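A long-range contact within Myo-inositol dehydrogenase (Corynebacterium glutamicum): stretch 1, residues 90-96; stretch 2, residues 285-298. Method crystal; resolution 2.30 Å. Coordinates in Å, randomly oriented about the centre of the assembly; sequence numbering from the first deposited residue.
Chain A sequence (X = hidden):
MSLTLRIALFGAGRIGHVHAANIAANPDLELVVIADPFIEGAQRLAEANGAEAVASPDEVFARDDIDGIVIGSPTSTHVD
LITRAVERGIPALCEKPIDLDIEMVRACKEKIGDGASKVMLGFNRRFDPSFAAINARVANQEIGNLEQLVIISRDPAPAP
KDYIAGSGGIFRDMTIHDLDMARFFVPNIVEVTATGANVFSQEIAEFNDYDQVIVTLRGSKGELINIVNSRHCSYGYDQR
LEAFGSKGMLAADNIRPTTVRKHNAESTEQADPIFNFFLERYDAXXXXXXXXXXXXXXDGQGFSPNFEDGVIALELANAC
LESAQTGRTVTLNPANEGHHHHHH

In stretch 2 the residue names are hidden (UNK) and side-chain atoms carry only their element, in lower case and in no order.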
# COMPACT_ATOMS: atom_id res chain seq x y z
N ILE A 90 -40.90 25.23 -2.68
CA ILE A 90 -40.47 23.84 -2.71
C ILE A 90 -38.95 23.77 -2.79
O ILE A 90 -38.34 24.30 -3.73
CB ILE A 90 -41.04 23.10 -3.92
CG1 ILE A 90 -42.56 23.26 -3.97
CG2 ILE A 90 -40.65 21.62 -3.85
CD1 ILE A 90 -43.19 22.71 -5.25
N PRO A 91 -38.32 23.13 -1.81
CA PRO A 91 -36.86 23.00 -1.79
C PRO A 91 -36.39 22.26 -3.04
O PRO A 91 -37.11 21.43 -3.59
CB PRO A 91 -36.59 22.19 -0.52
CG PRO A 91 -37.76 22.53 0.36
CD PRO A 91 -38.91 22.49 -0.62
N ALA A 92 -35.17 22.56 -3.49
CA ALA A 92 -34.66 21.91 -4.69
C ALA A 92 -33.17 21.57 -4.61
O ALA A 92 -32.34 22.43 -4.31
CB ALA A 92 -34.91 22.78 -5.90
N LEU A 93 -32.86 20.30 -4.88
CA LEU A 93 -31.49 19.82 -4.90
C LEU A 93 -31.15 19.82 -6.39
O LEU A 93 -31.75 19.06 -7.17
CB LEU A 93 -31.40 18.40 -4.33
CG LEU A 93 -30.11 17.63 -4.67
CD1 LEU A 93 -28.89 18.39 -4.17
CD2 LEU A 93 -30.19 16.23 -4.08
N CYS A 94 -30.22 20.67 -6.78
CA CYS A 94 -29.86 20.80 -8.19
C CYS A 94 -28.44 20.39 -8.55
O CYS A 94 -27.48 20.79 -7.89
CB CYS A 94 -30.10 22.25 -8.63
SG CYS A 94 -29.90 22.55 -10.39
N GLU A 95 -28.31 19.59 -9.60
CA GLU A 95 -26.99 19.17 -10.06
C GLU A 95 -26.30 20.42 -10.54
O GLU A 95 -26.95 21.32 -11.07
CB GLU A 95 -27.08 18.21 -11.25
CG GLU A 95 -27.44 16.79 -10.89
CD GLU A 95 -26.39 16.14 -10.02
OE1 GLU A 95 -25.20 16.27 -10.35
OE2 GLU A 95 -26.76 15.51 -9.00
N LYS A 96 -24.99 20.49 -10.35
CA LYS A 96 -24.22 21.65 -10.79
C LYS A 96 -24.28 21.75 -12.32
O LYS A 96 -24.46 20.76 -13.01
CB LYS A 96 -22.78 21.50 -10.28
CG LYS A 96 -21.67 21.57 -11.32
CD LYS A 96 -21.54 20.32 -12.17
CE LYS A 96 -20.34 20.45 -13.09
NZ LYS A 96 -20.37 19.60 -14.30
N UNK A 285 -21.53 8.68 -1.80
CA UNK A 285 -21.70 10.13 -1.79
C UNK A 285 -23.10 10.58 -2.21
O UNK A 285 -23.69 11.46 -1.57
c UNK A 285 -20.66 10.80 -2.69
N UNK A 286 -23.63 10.00 -3.28
CA UNK A 286 -24.95 10.40 -3.73
C UNK A 286 -26.02 10.07 -2.72
O UNK A 286 -26.97 10.83 -2.57
c UNK A 286 -25.28 9.76 -5.08
o UNK A 286 -22.72 12.26 -9.48
c UNK A 286 -23.04 10.33 -8.11
c UNK A 286 -23.31 11.65 -8.40
c UNK A 286 -24.20 12.37 -7.63
c UNK A 286 -24.58 10.43 -6.24
c UNK A 286 -24.83 11.76 -6.55
c UNK A 286 -23.67 9.72 -7.03
N UNK A 287 -25.86 8.95 -2.03
CA UNK A 287 -26.82 8.55 -1.02
C UNK A 287 -26.74 9.49 0.18
O UNK A 287 -27.77 9.89 0.75
c UNK A 287 -27.15 3.60 -2.19
c UNK A 287 -26.55 7.10 -0.58
n UNK A 287 -26.71 3.84 -3.60
c UNK A 287 -26.57 4.63 -1.22
c UNK A 287 -26.94 6.06 -1.63
N UNK A 288 -25.52 9.86 0.56
CA UNK A 288 -25.33 10.74 1.70
C UNK A 288 -25.85 12.13 1.35
O UNK A 288 -26.41 12.82 2.19
c UNK A 288 -23.87 10.80 2.09
N UNK A 289 -25.65 12.52 0.10
CA UNK A 289 -26.11 13.82 -0.35
C UNK A 289 -27.64 13.88 -0.27
O UNK A 289 -28.21 14.87 0.17
c UNK A 289 -25.48 15.71 -3.71
c UNK A 289 -25.99 15.49 -2.30
o UNK A 289 -24.55 16.52 -3.90
c UNK A 289 -25.67 14.09 -1.78
o UNK A 289 -26.01 15.07 -4.64
N UNK A 290 -28.30 12.80 -0.68
CA UNK A 290 -29.76 12.75 -0.66
C UNK A 290 -30.28 12.84 0.78
O UNK A 290 -31.22 13.58 1.06
c UNK A 290 -30.26 11.46 -1.32
c UNK A 290 -31.76 11.37 -1.59
c UNK A 290 -32.08 10.04 -2.21
c UNK A 290 -32.19 12.51 -2.52
N UNK A 291 -29.65 12.10 1.69
CA UNK A 291 -30.05 12.10 3.09
C UNK A 291 -29.96 13.50 3.68
O UNK A 291 -30.83 13.92 4.43
c UNK A 291 -29.16 11.14 3.89
N UNK A 292 -28.90 14.22 3.33
CA UNK A 292 -28.71 15.57 3.82
C UNK A 292 -29.78 16.49 3.27
O UNK A 292 -30.19 17.45 3.92
o UNK A 292 -26.33 15.28 4.11
c UNK A 292 -27.30 16.08 3.43
c UNK A 292 -27.09 17.53 3.83
N UNK A 293 -30.25 16.18 2.06
CA UNK A 293 -31.30 16.97 1.42
C UNK A 293 -32.57 16.78 2.21
O UNK A 293 -33.28 17.73 2.51
c UNK A 293 -32.54 18.69 -0.75
c UNK A 293 -32.54 17.30 -0.77
c UNK A 293 -31.50 16.52 -0.02
c UNK A 293 -34.41 18.75 -2.26
c UNK A 293 -33.47 19.41 -1.49
c UNK A 293 -33.49 16.64 -1.55
c UNK A 293 -34.42 17.36 -2.29
N UNK A 294 -32.86 15.52 2.54
CA UNK A 294 -34.05 15.19 3.30
C UNK A 294 -34.06 15.91 4.66
O UNK A 294 -35.08 16.47 5.06
c UNK A 294 -34.14 13.69 3.50
N UNK A 295 -32.93 15.88 5.36
CA UNK A 295 -32.86 16.52 6.67
C UNK A 295 -33.03 18.04 6.55
O UNK A 295 -33.58 18.67 7.44
c UNK A 295 -32.47 16.12 9.72
c UNK A 295 -31.39 16.68 8.80
o UNK A 295 -32.71 14.91 9.77
n UNK A 295 -33.14 17.01 10.45
c UNK A 295 -31.53 16.19 7.35
N UNK A 296 -32.56 18.61 5.45
CA UNK A 296 -32.70 20.04 5.24
C UNK A 296 -34.16 20.40 4.99
O UNK A 296 -34.63 21.48 5.37
N UNK A 297 -34.88 19.49 4.35
CA UNK A 297 -36.29 19.71 4.08
C UNK A 297 -37.05 19.66 5.40
O UNK A 297 -37.96 20.46 5.62
c UNK A 297 -38.37 18.71 3.03
c UNK A 297 -36.21 18.84 1.72
c UNK A 297 -36.37 17.66 0.79
c UNK A 297 -36.84 18.63 3.10
N UNK A 298 -36.67 18.74 6.28
CA UNK A 298 -37.31 18.61 7.58
C UNK A 298 -36.96 19.74 8.54
O UNK A 298 -37.82 20.19 9.30
c UNK A 298 -39.08 13.33 7.50
c UNK A 298 -36.95 17.27 8.24
c UNK A 298 -37.55 16.04 7.57
n UNK A 298 -37.83 13.58 7.86
n UNK A 298 -39.38 12.15 6.97
n UNK A 298 -40.04 14.23 7.68
c UNK A 298 -37.37 14.83 8.47
O HOH W 1 -25.14 15.49 -7.01
O HOH W 2 -23.21 14.77 -9.69

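Position 285 has one side-chain carbon and lies out of reach of stretch 1. It is Ala285.

Position 286 has one carbon, then a six-carbon ring bearing one oxygen. The ring comes near the carboxylate of Glu95. This is Tyr286; its CE1 lies 4.3 Å from Glu95 OE2.

Position 287 has four carbons in a row ending in nitrogen. It is exposed and does not reach stretch 1. It is Lys287.

Position 288 has a single carbon and no contact. It is Ala288.

Position 289 has three carbons, the third carrying two oxygens. It points toward stretch 1, near Leu93 and Glu95. A carboxylate at the end of a chain this long is Glu289. Its CD lies 4.4 Å from Leu93 CD1.

Position 290 has four carbons, forked at the second. Its CB points sideways, though its end comes nearer to stretch 1. It is Leu290.

Position 291 has one carbon, is exposed and makes no contact. It is Ala291.

Position 292 has one carbon carrying an oxygen and a carbon. It is Thr292. Its OG1 donates a hydrogen bond to Ala288 O at 3.1 Å, one turn back.

Position 293 has one carbon and a six-carbon ring with no oxygen. The ring packs against Pro91, Ala92 and Leu93. It is Phe293.

Position 294 has one carbon, out of reach. It is Ala294.

Position 295 has three carbons, the third bearing one oxygen and one nitrogen. It is exposed, and is Gln295.

Position 296 has no side-chain atoms. It is Gly296.

Position 297 has four carbons, forked at the first, with one arm two carbons long. It meets Pro91, and is Ile297.

Position 298 has three carbons, a nitrogen, then a carbon with two more nitrogens. It is exposed and out of reach: Arg298.

The helix runs roughly antiparallel to strand 92-94, at 154°. Phe293 is the centre of the contact. Leu93 CB sits over one ring face, 3.5 Å from the centroid of the Phe293 ring, in a CH-pi contact. Pro91 CB extends the apolar patch to Ile297 CG1 at 4.0 Å. At the other end the contact turns polar. Glu95 OE2 and Glu289 OE1 are like charges 4.4 Å apart. Water 1 lies 2.6 Å from Glu95 OE2 and 2.6 Å from Glu289 OE1 and bridges them; it can donate to either, but more acceptors are in reach than it has protons. Water 2 links Glu95 OE1 and Tyr286 OH, 2.6 Å from each. No direct hydrogen bond joins the stretches; apolar packing and these waters make the contact.

Stretch 2, residues 285-298: AYKAELATFAQGIR
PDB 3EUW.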